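Local coordinates for conserved protein MTH689 (Methanothermobacter thermautotrophicus, PDB 2WNY) that is of unknown function but, as a DUF54 family member encoded in the exosome superoperon, probably binds RNA, at residues A[16-19]-A[20-23]; A[66-69]-A[70-74]; A[96-99]-A[100-103]. The protein carries 1 engineered substitution. One frame throughout, in Å; residues are numbered along the deposited sequence.

Contact 1: residues A[16-19]-A[20-23]; sequences MVYG and TEDE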
ATOM      1  N   MET A  16      -5.799  -1.942  10.139  1.00 22.33           N
ATOM      2  CA  MET A  16      -6.337  -1.998  11.477  1.00 26.52           C
ATOM      3  C   MET A  16      -7.235  -3.190  11.645  1.00 25.18           C
ATOM      4  O   MET A  16      -7.870  -3.651  10.686  1.00 21.58           O
ATOM      5  CB  MET A  16      -7.096  -0.703  11.797  1.00 28.50           C
ATOM      6  CG  MET A  16      -6.767   0.391  10.808  1.00 43.89           C
ATOM      7  SD  MET A  16      -6.557   1.995  11.532  1.00 71.51           S
ATOM      8  CE  MET A  16      -4.773   2.007  11.617  1.00 59.02           C
ATOM      9  N   VAL A  17      -7.268  -3.691  12.873  1.00 19.93           N
ATOM     10  CA  VAL A  17      -8.184  -4.772  13.222  1.00 21.06           C
ATOM     11  C   VAL A  17      -9.073  -4.244  14.339  1.00 22.53           C
ATOM     12  O   VAL A  17      -8.592  -4.005  15.463  1.00 21.85           O
ATOM     13  CB  VAL A  17      -7.458  -6.026  13.726  1.00 24.67           C
ATOM     14  CG1 VAL A  17      -8.463  -7.163  13.969  1.00 26.22           C
ATOM     15  CG2 VAL A  17      -6.367  -6.480  12.735  1.00 24.40           C
ATOM     16  N   TYR A  18     -10.355  -4.094  14.030  1.00 20.41           N
ATOM     17  CA  TYR A  18     -11.329  -3.650  15.018  1.00 21.33           C
ATOM     18  C   TYR A  18     -11.824  -4.853  15.840  1.00 20.25           C
ATOM     19  O   TYR A  18     -11.529  -6.016  15.526  1.00 19.85           O
ATOM     20  CB  TYR A  18     -12.458  -2.857  14.351  1.00 19.21           C
ATOM     21  CG  TYR A  18     -11.980  -1.487  13.916  1.00 23.13           C
ATOM     22  CD1 TYR A  18     -12.125  -0.379  14.751  1.00 23.09           C
ATOM     23  CD2 TYR A  18     -11.326  -1.311  12.694  1.00 24.57           C
ATOM     24  CE1 TYR A  18     -11.647   0.869  14.382  1.00 21.48           C
ATOM     25  CE2 TYR A  18     -10.834  -0.063  12.316  1.00 25.52           C
ATOM     26  CZ  TYR A  18     -10.993   1.013  13.158  1.00 22.63           C
ATOM     27  OH  TYR A  18     -10.507   2.231  12.797  1.00 30.59           O
ATOM     28  N   GLY A  19     -12.550  -4.555  16.906  1.00 19.41           N
ATOM     29  CA  GLY A  19     -12.955  -5.587  17.867  1.00 20.29           C
ATOM     30  C   GLY A  19     -13.781  -6.695  17.236  1.00 19.56           C
ATOM     31  O   GLY A  19     -13.607  -7.844  17.585  1.00 19.57           O
ATOM     32  N   THR A  20     -14.681  -6.369  16.304  1.00 19.25           N
ATOM     33  CA  THR A  20     -15.500  -7.410  15.684  1.00 19.40           C
ATOM     34  C   THR A  20     -14.786  -8.149  14.557  1.00 21.76           C
ATOM     35  O   THR A  20     -15.321  -9.112  14.029  1.00 22.58           O
ATOM     36  CB  THR A  20     -16.787  -6.853  15.076  1.00 18.32           C
ATOM     37  OG1 THR A  20     -16.451  -5.899  14.048  1.00 20.10           O
ATOM     38  CG2 THR A  20     -17.643  -6.220  16.182  1.00 20.72           C
ATOM     39  N   GLU A  21     -13.601  -7.687  14.174  1.00 23.02           N
ATOM     40  CA  GLU A  21     -12.894  -8.323  13.056  1.00 20.79           C
ATOM     41  C   GLU A  21     -12.106  -9.564  13.407  1.00 24.74           C
ATOM     42  O   GLU A  21     -11.607  -9.715  14.532  1.00 25.63           O
ATOM     43  CB  GLU A  21     -12.009  -7.325  12.345  1.00 21.71           C
ATOM     44  CG  GLU A  21     -12.816  -6.243  11.612  1.00 22.40           C
ATOM     45  CD  GLU A  21     -11.901  -5.347  10.845  1.00 30.97           C
ATOM     46  OE1 GLU A  21     -11.135  -4.585  11.494  1.00 24.78           O
ATOM     47  OE2 GLU A  21     -11.913  -5.431   9.596  1.00 26.09           O
ATOM     48  N   ASP A  22     -12.004 -10.458  12.420  1.00 22.82           N
ATOM     49  CA  ASP A  22     -11.217 -11.667  12.545  1.00 26.35           C
ATOM     50  C   ASP A  22      -9.825 -11.291  12.065  1.00 25.36           C
ATOM     51  O   ASP A  22      -9.658 -11.011  10.902  1.00 22.98           O
ATOM     52  CB  ASP A  22     -11.811 -12.746  11.633  1.00 27.27           C
ATOM     53  CG  ASP A  22     -11.149 -14.116  11.809  1.00 30.28           C
ATOM     54  OD1 ASP A  22      -9.914 -14.212  11.769  1.00 39.16           O
ATOM     55  OD2 ASP A  22     -11.888 -15.095  11.977  1.00 46.54           O
ATOM     56  N   GLU A  23      -8.826 -11.254  12.954  1.00 24.16           N
ATOM     57  CA  GLU A  23      -7.474 -10.877  12.492  1.00 26.36           C
ATOM     58  C   GLU A  23      -6.965 -11.734  11.305  1.00 26.28           C
ATOM     59  O   GLU A  23      -6.270 -11.217  10.427  1.00 23.94           O
ATOM     60  CB  GLU A  23      -6.444 -10.889  13.642  1.00 27.08           C
ATOM     61  CG  GLU A  23      -5.071 -10.308  13.227  1.00 30.76           C
ATOM     62  CD  GLU A  23      -3.995 -10.507  14.277  1.00 41.70           C
ATOM     63  OE1 GLU A  23      -4.020  -9.774  15.270  1.00 39.29           O
ATOM     64  OE2 GLU A  23      -3.130 -11.396  14.114  1.00 46.32           O
TER
HETATM   65  O   HOH W   1     -10.257  -8.254  16.900  1.00 16.66           O
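Val17 lays its CG1 methyl against CB of Glu21 at 3.9 Å, and its other branch, CG2, touches CG of Glu23, the two side chains crossing at about a right angle; Leu55 and Val26 add to the apolar surroundings of this valine. At Tyr18 the backbone N-H points almost straight at the carboxylate of Glu21: N to OE1 is 2.7 Å, the angle at the hydrogen 178°, and the lone pair used is the anti one. The same OE1 lies at the edge of the Tyr18 ring, in its plane, 3.5 Å from CD2, while the phenol oxygen bonds to the backbone of Tyr47. Gly19 follows at the first corner of the turn, which closes when Glu21 N donates to Tyr18 O over 3.0 Å, approaching from above the carbonyl plane. A water within hydrogen-bonding distance of Tyr18 O and Glu21 O probably links them. The second carboxylate oxygen, OE2, forms a salt bridge with Lys99. With an alanine in place of Glu21, the Tyr18 N-H would probably lose its acceptor and Lys99 one of its charged mates. Side chain and backbone thus clasp a type I beta turn from Tyr18 to Glu21, joining strand 8-17 to helix 23-30, which Asp22 N-caps.

Contact 2: residues A[66-69]-A[70-74]; sequences REFM and EKFTE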
ATOM      1  N   ARG A  66       9.009  -6.942  -6.157  1.00 30.74           N
ATOM      2  CA  ARG A  66       8.860  -7.125  -7.584  1.00 31.42           C
ATOM      3  C   ARG A  66       7.496  -7.698  -7.912  1.00 29.49           C
ATOM      4  O   ARG A  66       6.862  -7.273  -8.885  1.00 29.42           O
ATOM      5  CB  ARG A  66      10.023  -7.937  -8.163  1.00 32.63           C
ATOM      6  CG  ARG A  66      11.345  -7.132  -8.133  1.00 38.69           C
ATOM      7  CD  ARG A  66      12.494  -7.896  -8.776  1.00 43.85           C
ATOM      8  NE  ARG A  66      12.512  -7.766 -10.232  1.00 62.71           N
ATOM      9  CZ  ARG A  66      12.393  -8.784 -11.079  1.00 66.83           C
ATOM     10  NH1 ARG A  66      12.251 -10.026 -10.629  1.00 66.08           N
ATOM     11  NH2 ARG A  66      12.425  -8.559 -12.383  1.00 68.49           N
ATOM     12  N   GLU A  67       7.042  -8.666  -7.116  1.00 30.26           N
ATOM     13  CA  GLU A  67       5.695  -9.220  -7.275  1.00 29.59           C
ATOM     14  C   GLU A  67       4.613  -8.148  -7.090  1.00 27.93           C
ATOM     15  O   GLU A  67       3.577  -8.128  -7.785  1.00 27.41           O
ATOM     16  CB  GLU A  67       5.450 -10.358  -6.263  1.00 31.70           C
ATOM     17  CG  GLU A  67       4.033 -10.934  -6.351  1.00 32.86           C
ATOM     18  CD  GLU A  67       3.881 -12.310  -5.708  1.00 39.39           C
ATOM     19  OE1 GLU A  67       4.884 -12.895  -5.246  1.00 39.41           O
ATOM     20  OE2 GLU A  67       2.747 -12.818  -5.683  1.00 40.33           O
ATOM     21  N   PHE A  68       4.836  -7.268  -6.126  1.00 26.97           N
ATOM     22  CA  PHE A  68       3.921  -6.165  -5.909  1.00 27.19           C
ATOM     23  C   PHE A  68       3.845  -5.251  -7.157  1.00 27.82           C
ATOM     24  O   PHE A  68       2.754  -4.872  -7.597  1.00 26.98           O
ATOM     25  CB  PHE A  68       4.352  -5.348  -4.710  1.00 25.93           C
ATOM     26  CG  PHE A  68       3.513  -4.115  -4.501  1.00 28.95           C
ATOM     27  CD1 PHE A  68       2.362  -4.170  -3.724  1.00 29.19           C
ATOM     28  CD2 PHE A  68       3.851  -2.914  -5.130  1.00 24.96           C
ATOM     29  CE1 PHE A  68       1.564  -3.022  -3.538  1.00 29.71           C
ATOM     30  CE2 PHE A  68       3.073  -1.757  -4.949  1.00 26.24           C
ATOM     31  CZ  PHE A  68       1.923  -1.813  -4.167  1.00 28.65           C
ATOM     32  N   MET A  69       5.001  -4.890  -7.698  1.00 27.39           N
ATOM     33  CA  MET A  69       5.047  -4.008  -8.868  1.00 30.03           C
ATOM     34  C   MET A  69       4.368  -4.657 -10.081  1.00 32.56           C
ATOM     35  O   MET A  69       3.704  -3.974 -10.867  1.00 34.33           O
ATOM     36  CB  MET A  69       6.475  -3.589  -9.212  1.00 31.78           C
ATOM     37  CG  MET A  69       7.061  -2.491  -8.294  1.00 30.57           C
ATOM     38  SD  MET A  69       5.986  -1.035  -8.072  1.00 36.01           S
ATOM     39  CE  MET A  69       5.986  -0.454  -9.802  1.00 35.21           C
ATOM     40  N   GLU A  70       4.517  -5.971 -10.208  1.00 33.24           N
ATOM     41  CA  GLU A  70       3.828  -6.725 -11.256  1.00 37.25           C
ATOM     42  C   GLU A  70       2.302  -6.525 -11.145  1.00 36.24           C
ATOM     43  O   GLU A  70       1.641  -6.189 -12.119  1.00 35.40           O
ATOM     44  CB  GLU A  70       4.135  -8.210 -11.115  1.00 37.91           C
ATOM     45  CG  GLU A  70       5.407  -8.686 -11.759  1.00 49.64           C
ATOM     46  CD  GLU A  70       5.314 -10.167 -12.104  1.00 70.03           C
ATOM     47  OE1 GLU A  70       4.840 -10.955 -11.247  1.00 70.79           O
ATOM     48  OE2 GLU A  70       5.697 -10.542 -13.235  1.00 79.93           O
ATOM     49  N   LYS A  71       1.753  -6.719  -9.948  1.00 33.02           N
ATOM     50  CA  LYS A  71       0.313  -6.584  -9.741  1.00 33.49           C
ATOM     51  C   LYS A  71      -0.112  -5.110  -9.805  1.00 32.65           C
ATOM     52  O   LYS A  71      -1.138  -4.766 -10.407  1.00 32.74           O
ATOM     53  CB  LYS A  71      -0.081  -7.205  -8.398  1.00 33.05           C
ATOM     54  CG  LYS A  71      -1.520  -6.952  -7.951  1.00 37.45           C
ATOM     55  CD  LYS A  71      -2.523  -7.763  -8.740  1.00 39.21           C
ATOM     56  CE  LYS A  71      -3.871  -7.779  -8.032  1.00 42.67           C
ATOM     57  NZ  LYS A  71      -4.668  -8.937  -8.501  1.00 51.57           N
ATOM     58  N   PHE A  72       0.692  -4.244  -9.196  1.00 31.52           N
ATOM     59  CA  PHE A  72       0.446  -2.800  -9.237  1.00 32.59           C
ATOM     60  C   PHE A  72       0.337  -2.313 -10.684  1.00 33.26           C
ATOM     61  O   PHE A  72      -0.582  -1.548 -11.036  1.00 31.91           O
ATOM     62  CB  PHE A  72       1.562  -2.069  -8.469  1.00 31.57           C
ATOM     63  CG  PHE A  72       1.501  -0.562  -8.560  1.00 33.27           C
ATOM     64  CD1 PHE A  72       0.871   0.181  -7.572  1.00 31.34           C
ATOM     65  CD2 PHE A  72       2.110   0.110  -9.615  1.00 38.81           C
ATOM     66  CE1 PHE A  72       0.824   1.581  -7.643  1.00 31.17           C
ATOM     67  CE2 PHE A  72       2.065   1.505  -9.696  1.00 42.19           C
ATOM     68  CZ  PHE A  72       1.429   2.236  -8.705  1.00 37.75           C
ATOM     69  N   THR A  73       1.268  -2.770 -11.524  1.00 35.75           N
ATOM     70  CA  THR A  73       1.254  -2.435 -12.963  1.00 37.90           C
ATOM     71  C   THR A  73      -0.011  -2.921 -13.690  1.00 42.23           C
ATOM     72  O   THR A  73      -0.576  -2.178 -14.498  1.00 44.83           O
ATOM     73  CB  THR A  73       2.536  -2.936 -13.688  1.00 36.34           C
ATOM     74  OG1 THR A  73       3.685  -2.413 -13.017  1.00 33.83           O
ATOM     75  CG2 THR A  73       2.574  -2.481 -15.147  1.00 42.27           C
ATOM     76  N   GLU A  74      -0.450  -4.151 -13.419  1.00 44.13           N
ATOM     77  CA  GLU A  74      -1.673  -4.677 -14.058  1.00 48.42           C
ATOM     78  C   GLU A  74      -2.886  -3.843 -13.628  1.00 46.62           C
ATOM     79  O   GLU A  74      -3.710  -3.442 -14.451  1.00 48.08           O
ATOM     80  CB  GLU A  74      -1.925  -6.144 -13.685  1.00 50.15           C
ATOM     81  CG  GLU A  74      -0.797  -7.104 -14.004  1.00 57.46           C
ATOM     82  CD  GLU A  74      -0.918  -8.433 -13.258  1.00 71.48           C
ATOM     83  OE1 GLU A  74      -1.794  -8.572 -12.369  1.00 64.37           O
ATOM     84  OE2 GLU A  74      -0.123  -9.347 -13.570  1.00 80.48           O
TER
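Phe68 and Phe72, one helical turn apart on helix 62-76, present neighbouring rings on the buried side of an amphipathic helix. Their planes are 27° from parallel but slid apart, with centroids 5.9 Å from each other, so the rings barely overlap; the closest approach is CE2 of Phe68 to CB of Phe72, at 3.8 Å. Both rings swing out with CG opposite the backbone N (chi1 175° and 174°), which turns both towards the buried side, at a slant to each other. Met69 joins them on the same side of the Phe72 ring plane as Phe68, its CE meeting Phe72 CD2 at 3.9 Å where Phe68 CE2 meets CD1; its chain, bent at chi2 and chi3, runs alongside the ring and brings SD within 4.9 Å of the centroid, an oblique Met-aromatic contact.

Around this cluster, Phe68 reaches Ile11 of strand 8-17 and Leu118 and Ile120 of strand 115-122, whereas Phe72 packs on Ile136 of helix 129-139 and meets the ring of Phe76. Trp107 meets the Phe68 ring and receives the charged end of Lys71 in a cation-pi contact.

The backbone fixes the spacing of these groups through regular i to i+4 bonds, among them Phe72 N to Phe68 O at 2.7 Å. Met69 O is gripped twice, by Thr73 N at 2.8 Å and by Thr73 OG1 at 2.7 Å, the two donors arriving from opposite faces of its carbonyl plane.

Contact 3: residues A[96-99]-A[100-103]; sequences RLDK and QKAL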
ATOM      1  N   ARG A  96      -4.149   4.033  -0.625  1.00 31.48           N
ATOM      2  CA  ARG A  96      -5.062   3.342   0.279  1.00 31.06           C
ATOM      3  C   ARG A  96      -5.985   2.448  -0.532  1.00 30.85           C
ATOM      4  O   ARG A  96      -6.591   2.893  -1.514  1.00 32.99           O
ATOM      5  CB  ARG A  96      -5.916   4.343   1.041  1.00 29.83           C
ATOM      6  CG  ARG A  96      -5.162   5.408   1.770  1.00 32.25           C
ATOM      7  CD  ARG A  96      -6.094   6.264   2.593  1.00 42.77           C
ATOM      8  NE  ARG A  96      -5.361   7.368   3.201  1.00 47.52           N
ATOM      9  CZ  ARG A  96      -5.832   8.148   4.168  1.00 56.85           C
ATOM     10  NH1 ARG A  96      -7.053   7.961   4.647  1.00 55.63           N
ATOM     11  NH2 ARG A  96      -5.077   9.124   4.655  1.00 65.73           N
ATOM     12  N   LEU A  97      -6.126   1.206  -0.089  1.00 27.71           N
ATOM     13  CA  LEU A  97      -6.968   0.239  -0.788  1.00 28.85           C
ATOM     14  C   LEU A  97      -8.040  -0.268   0.162  1.00 27.86           C
ATOM     15  O   LEU A  97      -7.777  -0.468   1.372  1.00 26.92           O
ATOM     16  CB  LEU A  97      -6.117  -0.922  -1.319  1.00 26.89           C
ATOM     17  CG  LEU A  97      -5.012  -0.626  -2.359  1.00 32.46           C
ATOM     18  CD1 LEU A  97      -4.048  -1.813  -2.502  1.00 28.35           C
ATOM     19  CD2 LEU A  97      -5.586  -0.245  -3.725  1.00 33.51           C
ATOM     20  N   ASP A  98      -9.242  -0.450  -0.382  1.00 27.10           N
ATOM     21  CA  ASP A  98     -10.374  -0.938   0.394  1.00 28.10           C
ATOM     22  C   ASP A  98     -10.052  -2.301   0.999  1.00 27.12           C
ATOM     23  O   ASP A  98      -9.628  -3.216   0.302  1.00 27.35           O
ATOM     24  CB  ASP A  98     -11.648  -1.026  -0.455  1.00 29.61           C
ATOM     25  CG  ASP A  98     -12.878  -1.311   0.389  1.00 35.49           C
ATOM     26  OD1 ASP A  98     -13.560  -0.353   0.769  1.00 41.44           O
ATOM     27  OD2 ASP A  98     -13.123  -2.482   0.735  1.00 33.78           O
ATOM     28  N   LYS A  99     -10.210  -2.409   2.309  1.00 25.84           N
ATOM     29  CA  LYS A  99      -9.889  -3.645   2.993  1.00 23.55           C
ATOM     30  C   LYS A  99     -10.834  -4.795   2.630  1.00 22.33           C
ATOM     31  O   LYS A  99     -10.412  -5.927   2.516  1.00 23.82           O
ATOM     32  CB  LYS A  99      -9.881  -3.408   4.503  1.00 24.33           C
ATOM     33  CG  LYS A  99      -9.435  -4.633   5.294  1.00 27.88           C
ATOM     34  CD  LYS A  99      -9.047  -4.251   6.729  1.00 40.97           C
ATOM     35  CE  LYS A  99     -10.266  -3.892   7.496  1.00 29.46           C
ATOM     36  NZ  LYS A  99     -10.016  -3.418   8.923  1.00 31.35           N
ATOM     37  N   GLN A 100     -12.114  -4.506   2.432  1.00 24.90           N
ATOM     38  CA  GLN A 100     -13.077  -5.563   2.164  1.00 24.08           C
ATOM     39  C   GLN A 100     -12.889  -6.084   0.762  1.00 26.44           C
ATOM     40  O   GLN A 100     -12.956  -7.296   0.509  1.00 26.32           O
ATOM     41  CB  GLN A 100     -14.511  -5.045   2.356  1.00 25.93           C
ATOM     42  CG  GLN A 100     -14.836  -4.570   3.779  1.00 22.53           C
ATOM     43  CD  GLN A 100     -14.470  -5.553   4.866  1.00 29.29           C
ATOM     44  OE1 GLN A 100     -14.665  -6.762   4.752  1.00 24.68           O
ATOM     45  NE2 GLN A 100     -13.911  -5.028   5.940  1.00 18.66           N
ATOM     46  N   LYS A 101     -12.662  -5.149  -0.157  1.00 24.93           N
ATOM     47  CA  LYS A 101     -12.291  -5.501  -1.513  1.00 26.94           C
ATOM     48  C   LYS A 101     -10.991  -6.304  -1.566  1.00 23.04           C
ATOM     49  O   LYS A 101     -10.927  -7.324  -2.261  1.00 27.21           O
ATOM     50  CB  LYS A 101     -12.215  -4.255  -2.394  1.00 27.42           C
ATOM     51  CG  LYS A 101     -13.572  -3.613  -2.643  1.00 26.36           C
ATOM     52  CD  LYS A 101     -14.587  -4.540  -3.335  1.00 31.70           C
ATOM     53  CE  LYS A 101     -14.502  -4.442  -4.857  1.00 41.82           C
ATOM     54  NZ  LYS A 101     -15.588  -5.240  -5.535  1.00 44.35           N
ATOM     55  N   ALA A 102      -9.970  -5.881  -0.822  1.00 23.88           N
ATOM     56  CA  ALA A 102      -8.730  -6.677  -0.731  1.00 23.04           C
ATOM     57  C   ALA A 102      -8.997  -8.116  -0.287  1.00 22.82           C
ATOM     58  O   ALA A 102      -8.394  -9.049  -0.798  1.00 23.51           O
ATOM     59  CB  ALA A 102      -7.714  -5.992   0.214  1.00 22.46           C
ATOM     60  N   LEU A 103      -9.909  -8.313   0.665  1.00 23.08           N
ATOM     61  CA  LEU A 103     -10.196  -9.668   1.117  1.00 23.96           C
ATOM     62  C   LEU A 103     -10.771 -10.492  -0.044  1.00 28.58           C
ATOM     63  O   LEU A 103     -10.526 -11.704  -0.143  1.00 30.65           O
ATOM     64  CB  LEU A 103     -11.155  -9.660   2.312  1.00 23.22           C
ATOM     65  CG  LEU A 103     -11.613 -11.036   2.789  1.00 27.53           C
ATOM     66  CD1 LEU A 103     -10.436 -11.811   3.353  1.00 31.86           C
ATOM     67  CD2 LEU A 103     -12.688 -10.857   3.843  1.00 24.39           C
TER
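Gln100 offers its backbone N-H to the carboxylate of Asp98, the residue immediately before helix 99-103. The bond from Gln100 N to Asp98 OD2 is 2.8 Å long but weak, bent to 123° at the hydrogen; CB of Gln100 also comes within 3.3 Å of that oxygen. Farther out, the amide of Gln100 passes the lysine chain before it, NE2 lying 4.1 Å from Lys99 CE.

Lys101 supplies the straighter of the two capping bonds. Its N reaches Asp98 OD2 over 2.8 Å at 171°, meeting the anti lone pair, so one oxygen serves two N-H groups of the first turn. Asp98 can do this because its CG stands opposite its own N (chi1 -171°), carrying the carboxylate forward over the helix start. The aliphatic part of Lys101 is in contact too, CB to Asp98 CB at 3.8 Å, the two chains set at a slant; Lys101 also touches Val106 and Glu108.

Ala102 closes the first full turn, its N donating to Asp98 O at 2.9 Å, and its methyl group, facing back toward the strand end, sits on Asp98 O at 3.4 Å. Ile116 and Ala29 complete the buried surroundings of this small side chain. Leu103 repeats the pattern one step on, N to Lys99 O at 3.1 Å.

The negative carboxylate would also be expected to suit the positive end of the helix dipole. Asp98 is thus a helix N-cap at a direct strand-to-helix junction, where strand 92-98 of the antiparallel sheet passes into a short helix.

How the contacts relate
Along the chain the three contacts come in series, all within the part of the protein that belongs to the RNA-binding family. Contacts 1 and 3 lie on the same side of the molecule, their centres 14 Å apart, each at the end of a strand of the one antiparallel sheet. They meet through Lys99, the salt-bridge partner of Glu21, whose NZ probably also hydrogen-bonds to Met16 O; Asp114 is a further partner of that amine. Contact 2, on helix 62-76, stands across the chain's centre from contact 1, about 27 Å between centres, and about 6 Å from contact 3 at the nearest atoms. Contact 3 thus lies between the turn of contact 1, which it touches, and the helix of contact 2, which it does not.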